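Local coordinates for protein CD160 antigen (Homo sapiens, PDB 6NGG) that acts as an immune-cell receptor that binds MHC class I molecules and the TNF-receptor family member HVEM, delivering stimulatory or inhibitory signals, at residues M1-G12 and I18-F31. The protein carries 1 engineered substitution. Sequence-based numbering, arbitrary orientation.
Sequences MINITSSASQEG and ICTVWHKKEEAEGF
Thr5 pairs with Thr20 and Ser7 with Ile18 as hydrogen-bonded antiparallel pairs of strand 3-11 and the 18-22 part of strand 14-22, whose axes approach to 4.6 Å, with N-to-C directions 156° apart. On the face carrying Thr5, Thr20 and Trp22, the indole NE1 donates to Thr5 OG1 (2.9 Å), a nearly straight bond lying in the ring plane. Thr5 OG1 reaches the ring edge because chi1 (58°) sets it between backbone N and carbonyl carbon; beta-branched Thr20 meanwhile lays its CG2 over one indole face, offset toward the rim. The Asn3 amide lies nearly parallel to the ring, its plane 13° from it, with OD1 3.4 Å from Trp22 CB. A water ties Ser7 OG and Thr20 OG1 to Ile18 O, hydroxyls suiting this partly exposed face. On the other face, apolar Ile4 CG1 meets Val21 CG2 (4.3 Å) in the buried interior, and Cys19 is disulfide-bonded to Cys87 of the opposing sheet. The flexible, unbranched Met1 bends so that SD lies 4.4 Å from the Phe31 ring centroid, an oblique Met-aromatic contact, while a long salt bridge joins its N to Glu27 OE1 (3.6 Å), reinforced by a bridging water. This hairpin borders one sheet of an immunoglobulin beta-sandwich, its inner strand 14-22 carrying one intersheet-disulfide cysteine.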
# COMPACT_ATOMS: atom_id res chain seq x y z
N MET A 1 -4.55 9.13 -11.45
CA MET A 1 -4.87 7.98 -10.61
C MET A 1 -6.17 7.41 -11.08
O MET A 1 -7.16 8.11 -11.01
CB MET A 1 -5.11 8.37 -9.13
CG MET A 1 -4.01 9.06 -8.38
SD MET A 1 -4.26 8.79 -6.58
CE MET A 1 -5.60 9.82 -6.10
N ILE A 2 -6.20 6.14 -11.47
CA ILE A 2 -7.45 5.48 -11.81
C ILE A 2 -7.90 4.60 -10.71
O ILE A 2 -9.04 4.66 -10.31
CB ILE A 2 -7.33 4.52 -13.04
CG1 ILE A 2 -6.46 5.09 -14.15
CG2 ILE A 2 -8.74 4.18 -13.58
CD1 ILE A 2 -6.83 6.48 -14.62
N ASN A 3 -7.01 3.69 -10.26
CA ASN A 3 -7.40 2.64 -9.31
C ASN A 3 -6.14 2.13 -8.55
O ASN A 3 -5.06 2.32 -9.01
CB ASN A 3 -8.05 1.45 -10.03
CG ASN A 3 -7.09 0.71 -10.93
OD1 ASN A 3 -6.59 1.28 -11.90
ND2 ASN A 3 -6.84 -0.54 -10.65
N ILE A 4 -6.34 1.49 -7.43
CA ILE A 4 -5.25 0.95 -6.57
C ILE A 4 -5.42 -0.53 -6.46
O ILE A 4 -6.51 -0.95 -6.18
CB ILE A 4 -5.31 1.50 -5.14
CG1 ILE A 4 -5.45 2.99 -5.12
CG2 ILE A 4 -4.03 1.11 -4.40
CD1 ILE A 4 -5.30 3.56 -3.71
N THR A 5 -4.38 -1.33 -6.73
CA THR A 5 -4.44 -2.75 -6.58
C THR A 5 -3.56 -3.16 -5.41
O THR A 5 -2.58 -2.45 -5.06
CB THR A 5 -4.01 -3.48 -7.85
OG1 THR A 5 -2.69 -3.11 -8.22
CG2 THR A 5 -4.95 -3.15 -8.95
N SER A 6 -3.89 -4.28 -4.83
CA SER A 6 -3.21 -4.79 -3.63
C SER A 6 -2.64 -6.17 -3.86
O SER A 6 -3.24 -6.98 -4.54
CB SER A 6 -4.17 -4.87 -2.50
OG SER A 6 -4.58 -3.58 -2.24
N SER A 7 -1.45 -6.39 -3.36
CA SER A 7 -0.83 -7.69 -3.47
C SER A 7 0.16 -7.97 -2.33
O SER A 7 0.40 -7.13 -1.44
CB SER A 7 -0.15 -7.80 -4.84
OG SER A 7 0.86 -6.84 -4.98
N ALA A 8 0.73 -9.17 -2.34
CA ALA A 8 1.64 -9.59 -1.27
C ALA A 8 2.61 -10.62 -1.82
O ALA A 8 2.24 -11.31 -2.74
CB ALA A 8 0.82 -10.16 -0.15
N SER A 9 3.87 -10.60 -1.35
CA SER A 9 4.87 -11.58 -1.68
C SER A 9 5.58 -11.93 -0.35
O SER A 9 5.49 -11.18 0.64
CB SER A 9 5.88 -11.02 -2.73
OG SER A 9 6.71 -10.02 -2.15
N GLN A 10 6.19 -13.11 -0.28
CA GLN A 10 6.85 -13.52 0.95
C GLN A 10 8.02 -14.46 0.59
O GLN A 10 8.05 -15.06 -0.49
CB GLN A 10 5.90 -14.20 1.91
CG GLN A 10 5.35 -15.50 1.48
CD GLN A 10 6.27 -16.71 1.62
OE1 GLN A 10 7.15 -16.77 2.48
NE2 GLN A 10 6.04 -17.71 0.78
N GLU A 11 9.00 -14.46 1.48
CA GLU A 11 10.19 -15.29 1.34
C GLU A 11 10.75 -15.40 2.75
O GLU A 11 10.81 -14.42 3.48
CB GLU A 11 11.21 -14.68 0.34
CG GLU A 11 12.64 -15.21 0.43
CD GLU A 11 13.53 -14.77 -0.74
OE1 GLU A 11 13.20 -13.76 -1.41
OE2 GLU A 11 14.54 -15.46 -1.03
N GLY A 12 11.08 -16.61 3.15
CA GLY A 12 11.55 -16.83 4.50
C GLY A 12 10.53 -16.46 5.51
O GLY A 12 9.36 -16.85 5.43
N ILE A 18 1.99 -4.94 -0.70
CA ILE A 18 2.23 -4.10 -1.88
C ILE A 18 0.95 -3.37 -2.36
O ILE A 18 -0.07 -3.97 -2.66
CB ILE A 18 2.87 -4.92 -3.00
CG1 ILE A 18 4.11 -5.72 -2.46
CG2 ILE A 18 3.21 -4.06 -4.20
CD1 ILE A 18 4.53 -6.90 -3.30
N CYS A 19 1.05 -2.06 -2.46
CA CYS A 19 -0.00 -1.21 -2.99
C CYS A 19 0.47 -0.58 -4.33
O CYS A 19 1.58 -0.08 -4.38
CB CYS A 19 -0.24 -0.10 -2.05
SG CYS A 19 -0.72 -0.50 -0.35
N THR A 20 -0.39 -0.60 -5.37
CA THR A 20 -0.04 -0.15 -6.71
C THR A 20 -1.13 0.73 -7.22
O THR A 20 -2.31 0.32 -7.29
CB THR A 20 0.19 -1.31 -7.66
OG1 THR A 20 1.05 -2.19 -7.05
CG2 THR A 20 0.82 -0.84 -8.95
N VAL A 21 -0.79 1.97 -7.41
CA VAL A 21 -1.64 2.92 -8.08
C VAL A 21 -1.36 2.89 -9.57
O VAL A 21 -0.25 3.03 -9.98
CB VAL A 21 -1.39 4.37 -7.57
CG1 VAL A 21 -2.26 5.36 -8.30
CG2 VAL A 21 -1.57 4.46 -6.07
N TRP A 22 -2.42 2.75 -10.34
CA TRP A 22 -2.38 2.79 -11.78
C TRP A 22 -2.89 4.15 -12.25
O TRP A 22 -3.86 4.72 -11.68
CB TRP A 22 -3.24 1.69 -12.38
CG TRP A 22 -2.73 0.33 -11.91
CD1 TRP A 22 -3.01 -0.28 -10.74
CD2 TRP A 22 -1.81 -0.49 -12.60
NE1 TRP A 22 -2.32 -1.47 -10.64
CE2 TRP A 22 -1.56 -1.62 -11.77
CE3 TRP A 22 -1.06 -0.35 -13.79
CZ2 TRP A 22 -0.62 -2.62 -12.11
CZ3 TRP A 22 -0.14 -1.35 -14.14
CH2 TRP A 22 0.03 -2.50 -13.32
N HIS A 23 -2.20 4.67 -13.24
CA HIS A 23 -2.42 6.03 -13.70
C HIS A 23 -1.94 6.19 -15.12
O HIS A 23 -1.15 5.44 -15.58
CB HIS A 23 -1.67 6.99 -12.79
CG HIS A 23 -0.22 6.67 -12.56
ND1 HIS A 23 0.76 6.92 -13.48
CD2 HIS A 23 0.42 6.22 -11.44
CE1 HIS A 23 1.94 6.58 -12.98
NE2 HIS A 23 1.75 6.20 -11.72
N LYS A 24 -2.50 7.14 -15.82
CA LYS A 24 -1.89 7.60 -17.06
C LYS A 24 -0.47 8.01 -16.91
O LYS A 24 -0.07 8.57 -15.85
CB LYS A 24 -2.61 8.85 -17.53
CG LYS A 24 -3.48 8.61 -18.67
CD LYS A 24 -4.84 8.25 -18.26
CE LYS A 24 -5.76 8.84 -19.30
NZ LYS A 24 -7.15 8.38 -19.01
N LYS A 25 0.26 7.86 -17.99
CA LYS A 25 1.65 8.20 -17.98
C LYS A 25 1.93 9.66 -17.62
O LYS A 25 2.95 9.99 -17.02
CB LYS A 25 2.30 7.80 -19.32
CG LYS A 25 1.90 8.69 -20.47
CD LYS A 25 2.44 8.19 -21.80
CE LYS A 25 1.86 9.08 -22.91
NZ LYS A 25 2.72 8.99 -24.09
N GLU A 26 1.02 10.55 -17.96
CA GLU A 26 1.25 11.98 -17.62
C GLU A 26 0.60 12.39 -16.28
O GLU A 26 0.59 13.58 -15.90
CB GLU A 26 0.93 12.94 -18.80
CG GLU A 26 -0.36 12.81 -19.56
CD GLU A 26 -0.46 11.64 -20.58
OE1 GLU A 26 -1.05 10.63 -20.18
OE2 GLU A 26 -0.05 11.73 -21.77
N GLU A 27 0.10 11.43 -15.52
CA GLU A 27 -0.59 11.74 -14.27
C GLU A 27 0.09 10.93 -13.16
O GLU A 27 -0.57 10.39 -12.26
CB GLU A 27 -2.11 11.42 -14.35
CG GLU A 27 -2.97 12.19 -15.39
CD GLU A 27 -4.50 11.88 -15.28
OE1 GLU A 27 -4.98 11.34 -14.25
OE2 GLU A 27 -5.30 12.20 -16.19
N ALA A 28 1.41 10.88 -13.22
CA ALA A 28 2.23 10.13 -12.26
C ALA A 28 2.55 10.90 -10.98
O ALA A 28 3.11 10.32 -10.03
CB ALA A 28 3.51 9.70 -12.91
N GLU A 29 2.20 12.19 -10.96
CA GLU A 29 2.74 13.08 -9.96
C GLU A 29 1.64 13.55 -9.07
O GLU A 29 0.50 13.57 -9.47
CB GLU A 29 3.37 14.30 -10.66
CG GLU A 29 4.68 14.69 -10.06
CD GLU A 29 5.80 13.80 -10.56
OE1 GLU A 29 6.09 13.85 -11.78
OE2 GLU A 29 6.38 13.06 -9.73
N GLY A 30 1.99 13.91 -7.86
CA GLY A 30 1.14 14.76 -7.05
C GLY A 30 0.17 13.95 -6.19
O GLY A 30 -0.83 14.49 -5.73
N PHE A 31 0.45 12.68 -5.94
CA PHE A 31 -0.37 11.90 -4.99
C PHE A 31 0.56 11.24 -3.97
O PHE A 31 1.72 10.98 -4.27
CB PHE A 31 -1.31 10.85 -5.65
CG PHE A 31 -0.61 9.85 -6.50
CD1 PHE A 31 0.00 8.69 -5.94
CD2 PHE A 31 -0.55 10.04 -7.87
CE1 PHE A 31 0.65 7.79 -6.72
CE2 PHE A 31 0.13 9.10 -8.67
CZ PHE A 31 0.72 7.96 -8.09
O HOH W 1 -4.71 8.61 -14.22
O HOH W 2 -0.05 -4.22 -5.78